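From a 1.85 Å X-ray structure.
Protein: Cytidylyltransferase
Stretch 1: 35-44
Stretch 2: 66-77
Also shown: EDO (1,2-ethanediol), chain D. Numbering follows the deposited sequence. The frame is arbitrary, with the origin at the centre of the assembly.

Stretch 1 (35-44) TTILGFMLER
Stretch 2, residues 66-77: KTEEIAKKNGVS

Two helices of one chain, residues 37-44 and 66-73, run in roughly the same direction, with axes crossing at -33° and approaching to 9.4 Å. The register is set by Gly 39 and Ile 70, whose CA atoms lie 6.2 Å apart. Stretch 1 enters as an extended strand (Thr 35, Thr 36) and turns helical at Ile 37; Thr 36 (chi1 p) caps this helix, its OG1 accepting from Gly 39 N at 2.9 Å. No direct hydrogen bond joins the stretches, which bury 408 Å² between them; apolar side chains pack in van der Waals contact, and a water supplies the polar link.

Stretch 2 starts within a helix. Lys 66 NZ pairs with Glu 69 OE2 at 2.8 Å in a salt bridge within the helix. Thr 67 (m) makes the first contact, its methyl CG2 3.9 Å from Leu 38 CD2; Leu 38 is t, p. Glu 68 points away. Ile 70 (m, t) is central: its CG2 makes an apolar contact with Leu 38 CB at 3.9 Å and lies 3.7 Å from Gly 39 N and 3.6 Å from Thr 36 OG1, thus covering the capped turn. Ala 71 offers its CA to Leu 42 CD1 at 3.9 Å, and its CB extends this apolar contact.

The helix gives way at Asn 74 (phi/psi -95/8; chi1 m, chi2 -86°), whose ND2 donates to Ile 70 O at 2.9 Å. In this conformation the amide lies back against the last turn, and ND2 also sits 3.6 Å from Gly 39 CA. Leu 42 (m, t) places CD1 3.7 Å from Asn 74 CB. The water accepts from Thr 35 OG1 (2.6 Å) and donates to Glu 43 OE2 (2.5 Å) and Asn 74 OD1 (3.0 Å). Gly 75 adopts positive phi (67/30), and the chain becomes extended at Val 76 (-113/163; m), whose CG2 meets Leu 42 CD1 at 4.0 Å, another apolar pairing. Ser 77 (-83/163) continues beyond reach of stretch 1.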

# COMPACT_ATOMS: atom_id res chain seq x y z
N THR A 35 13.56 10.86 -7.39
CA THR A 35 12.78 11.36 -6.27
C THR A 35 13.12 10.60 -4.99
O THR A 35 14.28 10.24 -4.77
CB THR A 35 11.28 11.30 -6.64
OG1 THR A 35 10.47 11.83 -5.58
CG2 THR A 35 10.84 9.86 -6.97
N THR A 36 12.15 10.40 -4.11
CA THR A 36 12.27 9.58 -2.91
C THR A 36 11.45 8.30 -3.07
O THR A 36 10.63 8.16 -3.99
CB THR A 36 11.79 10.35 -1.68
OG1 THR A 36 10.39 10.68 -1.87
CG2 THR A 36 12.61 11.64 -1.49
N ILE A 37 11.67 7.36 -2.14
CA ILE A 37 10.87 6.12 -2.15
C ILE A 37 9.37 6.46 -2.14
O ILE A 37 8.60 5.98 -2.98
CB ILE A 37 11.25 5.22 -0.97
CG1 ILE A 37 12.58 4.50 -1.26
CG2 ILE A 37 10.14 4.25 -0.65
CD1 ILE A 37 12.44 3.33 -2.21
N LEU A 38 8.95 7.29 -1.19
CA LEU A 38 7.53 7.64 -1.10
C LEU A 38 7.08 8.48 -2.29
O LEU A 38 5.97 8.27 -2.82
CB LEU A 38 7.23 8.36 0.21
CG LEU A 38 5.76 8.76 0.45
CD1 LEU A 38 4.77 7.59 0.27
CD2 LEU A 38 5.60 9.35 1.84
N GLY A 39 7.91 9.43 -2.74
CA GLY A 39 7.54 10.22 -3.91
C GLY A 39 7.34 9.37 -5.17
O GLY A 39 6.42 9.60 -5.96
N PHE A 40 8.21 8.38 -5.36
CA PHE A 40 8.05 7.44 -6.47
C PHE A 40 6.70 6.75 -6.41
O PHE A 40 6.02 6.60 -7.44
CB PHE A 40 9.18 6.41 -6.41
CG PHE A 40 9.46 5.75 -7.72
CD1 PHE A 40 10.56 6.14 -8.48
CD2 PHE A 40 8.64 4.73 -8.19
CE1 PHE A 40 10.84 5.53 -9.69
CE2 PHE A 40 8.92 4.12 -9.42
CZ PHE A 40 10.01 4.53 -10.17
N MET A 41 6.30 6.29 -5.23
CA MET A 41 5.01 5.64 -5.05
C MET A 41 3.86 6.57 -5.43
O MET A 41 2.94 6.18 -6.15
CB MET A 41 4.85 5.18 -3.60
CG MET A 41 3.66 4.25 -3.39
SD MET A 41 3.45 3.89 -1.63
CE MET A 41 2.00 2.82 -1.70
N LEU A 42 3.92 7.81 -4.95
CA LEU A 42 2.87 8.78 -5.26
C LEU A 42 2.79 9.03 -6.76
O LEU A 42 1.70 9.10 -7.33
CB LEU A 42 3.11 10.07 -4.48
CG LEU A 42 3.01 9.95 -2.95
CD1 LEU A 42 3.29 11.28 -2.27
CD2 LEU A 42 1.64 9.44 -2.53
N GLU A 43 3.94 9.13 -7.44
CA GLU A 43 3.92 9.31 -8.89
C GLU A 43 3.27 8.13 -9.60
O GLU A 43 2.54 8.31 -10.58
CB GLU A 43 5.34 9.54 -9.42
CG GLU A 43 5.91 10.88 -9.03
CD GLU A 43 7.16 11.21 -9.80
OE1 GLU A 43 7.19 11.00 -11.02
OE2 GLU A 43 8.12 11.68 -9.16
N ARG A 44 3.51 6.90 -9.11
CA ARG A 44 2.87 5.73 -9.69
C ARG A 44 1.36 5.73 -9.45
O ARG A 44 0.59 5.30 -10.32
CB ARG A 44 3.53 4.46 -9.14
CG ARG A 44 4.89 4.23 -9.80
CD ARG A 44 5.57 2.97 -9.30
NE ARG A 44 4.86 1.73 -9.63
CZ ARG A 44 4.87 1.13 -10.82
NH1 ARG A 44 5.53 1.65 -11.86
NH2 ARG A 44 4.21 -0.01 -10.98
N LYS A 66 8.99 15.55 7.39
CA LYS A 66 9.58 15.10 6.14
C LYS A 66 8.53 14.38 5.28
O LYS A 66 8.44 14.62 4.08
CB LYS A 66 10.77 14.19 6.42
CG LYS A 66 11.53 13.74 5.18
CD LYS A 66 12.06 14.93 4.41
CE LYS A 66 12.75 14.49 3.13
NZ LYS A 66 12.97 15.63 2.20
N THR A 67 7.74 13.50 5.90
CA THR A 67 6.66 12.80 5.19
C THR A 67 5.65 13.79 4.63
O THR A 67 5.24 13.69 3.46
CB THR A 67 5.99 11.81 6.15
OG1 THR A 67 7.01 11.10 6.88
CG2 THR A 67 5.10 10.77 5.39
N GLU A 68 5.23 14.76 5.44
CA GLU A 68 4.33 15.80 4.93
C GLU A 68 4.97 16.54 3.76
O GLU A 68 4.31 16.81 2.74
CB GLU A 68 3.95 16.76 6.05
CG GLU A 68 3.07 17.90 5.60
CD GLU A 68 2.81 18.91 6.69
OE1 GLU A 68 3.32 18.72 7.83
OE2 GLU A 68 2.12 19.90 6.41
N GLU A 69 6.27 16.84 3.86
CA GLU A 69 6.97 17.57 2.80
C GLU A 69 6.96 16.79 1.49
O GLU A 69 6.72 17.36 0.41
CB GLU A 69 8.41 17.88 3.21
CG GLU A 69 9.31 18.22 2.02
CD GLU A 69 10.80 18.28 2.38
OE1 GLU A 69 11.13 18.57 3.55
OE2 GLU A 69 11.64 18.03 1.48
N ILE A 70 7.23 15.49 1.57
CA ILE A 70 7.24 14.65 0.38
C ILE A 70 5.84 14.59 -0.24
O ILE A 70 5.68 14.76 -1.46
CB ILE A 70 7.78 13.25 0.73
CG1 ILE A 70 9.28 13.30 1.06
CG2 ILE A 70 7.49 12.24 -0.40
CD1 ILE A 70 9.80 12.00 1.66
N ALA A 71 4.81 14.39 0.59
CA ALA A 71 3.45 14.36 0.07
C ALA A 71 3.08 15.69 -0.58
O ALA A 71 2.45 15.71 -1.65
CB ALA A 71 2.46 14.03 1.19
N LYS A 72 3.46 16.81 0.04
CA LYS A 72 3.08 18.11 -0.50
C LYS A 72 3.79 18.38 -1.82
O LYS A 72 3.19 18.97 -2.73
CB LYS A 72 3.38 19.22 0.51
CG LYS A 72 2.25 19.44 1.52
CD LYS A 72 2.17 20.88 1.99
CE LYS A 72 2.64 21.03 3.42
NZ LYS A 72 2.26 22.36 3.98
N LYS A 73 5.05 17.97 -1.93
CA LYS A 73 5.80 18.12 -3.17
C LYS A 73 5.10 17.42 -4.32
O LYS A 73 5.17 17.87 -5.47
CB LYS A 73 7.23 17.58 -2.98
CG LYS A 73 8.12 17.58 -4.22
CD LYS A 73 9.37 16.73 -3.99
CE LYS A 73 10.28 16.68 -5.21
NZ LYS A 73 10.98 17.97 -5.44
N ASN A 74 4.41 16.33 -4.02
CA ASN A 74 3.69 15.54 -4.99
C ASN A 74 2.22 15.92 -5.10
O ASN A 74 1.45 15.21 -5.76
CB ASN A 74 3.82 14.05 -4.64
CG ASN A 74 5.17 13.50 -4.99
OD1 ASN A 74 5.40 13.09 -6.12
ND2 ASN A 74 6.08 13.50 -4.02
N GLY A 75 1.79 16.99 -4.45
CA GLY A 75 0.44 17.49 -4.62
C GLY A 75 -0.66 16.60 -4.09
O GLY A 75 -1.77 16.62 -4.62
N VAL A 76 -0.40 15.82 -3.04
CA VAL A 76 -1.46 15.00 -2.45
C VAL A 76 -1.75 15.54 -1.05
O VAL A 76 -1.00 16.34 -0.49
CB VAL A 76 -1.09 13.50 -2.43
CG1 VAL A 76 -0.61 13.05 -3.83
CG2 VAL A 76 -0.06 13.23 -1.44
N SER A 77 -2.90 15.15 -0.51
CA SER A 77 -3.28 15.64 0.81
C SER A 77 -2.60 14.83 1.89
O SER A 77 -2.09 13.73 1.64
CB SER A 77 -4.79 15.60 0.98
OG SER A 77 -5.41 16.39 -0.02
C1 EDO D . 1.35 2.53 -13.79
O1 EDO D . -0.07 2.37 -13.87
C2 EDO D . 1.87 2.10 -12.41
O2 EDO D . 1.14 2.79 -11.38
O HOH W 1 8.26 12.53 -6.77